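Local coordinates for putative thiosugar synthase (Amycolatopsis orientalis, PDB 4N6E) that probably builds a thiosugar using sulfur from the C-terminal thiocarboxylate of the small carrier protein CysO, at the interface of chains A and B. Sequence-based numbering; all coordinates share one arbitrary frame. Chains: chain A, Putative thiosugar synthase; chain B, ThiS/MoaD family protein.

The interface of chains A and B. Residues chain A 54, 64-67; chain B 55, 85-88.
The C-terminal tail of the ThiS-like carrier, residues B:Pro85 to B:Ala88, runs between strand 50-54 of the ThiG-type barrel and the loop leading into helix 66-72, pairing with both by backbone. B:Val87 forms an antiparallel bridge with A:Thr54: A:Thr54 N donates to B:Val87 O (2.8 Å), and B:Val87 N returns a bond to A:Thr54 O (2.9 Å). From the loop, A:Leu64 O accepts B:Ala88 N at 2.9 Å. A:Leu66 N, at the start of its helix, reaches B:Ala86 O at 3.2 Å; that bond is straight at the hydrogen (176°), but its donor stands above the carbonyl plane. Side chains fill in around this pairing. A:Leu66 lays CB over one face of the B:Phe55 ring, toward the rim and 3.8 Å from CG of B:Phe55, while its CD1 meets the backbone of B:Val87 and its CD2 the methyl of B:Ala86. With CG anti to its own carbonyl carbon (chi1 -65°), B:Phe55 turns that face to A:Leu66 and sets CD2 beside A:Met67 N. An alanine here would probably leave A:Leu66 CB without its aromatic cover and open a gap beside the helix start. Where strand 80-85 ends, A:Leu65 CD2 touches B:Pro85 CB at 3.4 Å, and deeper in, A:Thr54 CG2 meets B:Val87 CG2. Because the hydrogen bonds described all join main chain to main chain, the tail's path is probably set largely by backbone, which likely guides the carrier's C-terminal glycines toward the barrel's active site for sulfur delivery.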
# COMPACT_ATOMS: atom_id res chain seq x y z
N THR A 54 -28.39 6.25 -8.42
CA THR A 54 -28.73 7.52 -9.06
C THR A 54 -29.85 7.41 -10.09
O THR A 54 -30.48 6.36 -10.23
CB THR A 54 -27.47 8.14 -9.73
OG1 THR A 54 -27.73 9.49 -10.17
CG2 THR A 54 -27.00 7.30 -10.92
N LEU A 64 -26.48 -0.23 -14.78
CA LEU A 64 -27.40 -1.31 -14.42
C LEU A 64 -28.63 -0.88 -13.60
O LEU A 64 -28.55 0.03 -12.79
CB LEU A 64 -26.63 -2.40 -13.66
CG LEU A 64 -25.55 -3.10 -14.50
CD1 LEU A 64 -24.53 -3.80 -13.62
CD2 LEU A 64 -26.18 -4.08 -15.49
N LEU A 65 -29.76 -1.53 -13.83
CA LEU A 65 -31.00 -1.26 -13.10
C LEU A 65 -30.95 -1.84 -11.69
O LEU A 65 -30.53 -2.98 -11.52
CB LEU A 65 -32.17 -1.91 -13.83
CG LEU A 65 -32.49 -1.35 -15.21
CD1 LEU A 65 -33.16 -2.38 -16.10
CD2 LEU A 65 -33.37 -0.13 -15.03
N LEU A 66 -31.42 -1.07 -10.71
CA LEU A 66 -31.57 -1.60 -9.35
C LEU A 66 -32.47 -2.83 -9.28
O LEU A 66 -32.27 -3.69 -8.42
CB LEU A 66 -32.10 -0.54 -8.38
CG LEU A 66 -30.99 0.12 -7.58
CD1 LEU A 66 -30.02 0.81 -8.52
CD2 LEU A 66 -31.55 1.10 -6.58
N MET A 67 -33.46 -2.91 -10.17
CA MET A 67 -34.27 -4.12 -10.31
C MET A 67 -33.39 -5.35 -10.44
O MET A 67 -33.56 -6.32 -9.69
CB MET A 67 -35.12 -4.05 -11.56
CG MET A 67 -36.32 -3.14 -11.45
SD MET A 67 -37.38 -3.41 -12.87
CE MET A 67 -36.44 -2.62 -14.16
N PHE B 55 -38.48 0.56 -7.96
CA PHE B 55 -37.26 1.08 -8.58
C PHE B 55 -37.49 1.68 -9.95
O PHE B 55 -36.56 1.78 -10.76
CB PHE B 55 -36.22 -0.03 -8.67
CG PHE B 55 -35.75 -0.52 -7.34
CD1 PHE B 55 -35.54 0.37 -6.30
CD2 PHE B 55 -35.53 -1.87 -7.11
CE1 PHE B 55 -35.12 -0.06 -5.05
CE2 PHE B 55 -35.11 -2.31 -5.86
CZ PHE B 55 -34.91 -1.41 -4.83
N PRO B 85 -35.76 4.97 -14.49
CA PRO B 85 -35.44 3.93 -13.52
C PRO B 85 -34.27 4.30 -12.59
O PRO B 85 -33.38 5.06 -12.96
CB PRO B 85 -35.08 2.74 -14.39
CG PRO B 85 -34.57 3.32 -15.65
CD PRO B 85 -35.24 4.65 -15.83
N ALA B 86 -34.32 3.74 -11.39
CA ALA B 86 -33.22 3.81 -10.44
C ALA B 86 -32.06 3.02 -11.01
O ALA B 86 -32.25 1.90 -11.45
CB ALA B 86 -33.66 3.21 -9.11
N VAL B 87 -30.87 3.61 -11.01
CA VAL B 87 -29.71 2.94 -11.57
C VAL B 87 -28.45 3.01 -10.71
O VAL B 87 -28.34 3.81 -9.77
CB VAL B 87 -29.39 3.46 -12.98
CG1 VAL B 87 -30.58 3.25 -13.90
CG2 VAL B 87 -28.98 4.91 -12.95
N ALA B 88 -27.50 2.14 -11.05
CA ALA B 88 -26.20 2.11 -10.43
C ALA B 88 -25.51 3.45 -10.65
O ALA B 88 -25.47 3.95 -11.77
CB ALA B 88 -25.36 1.00 -11.05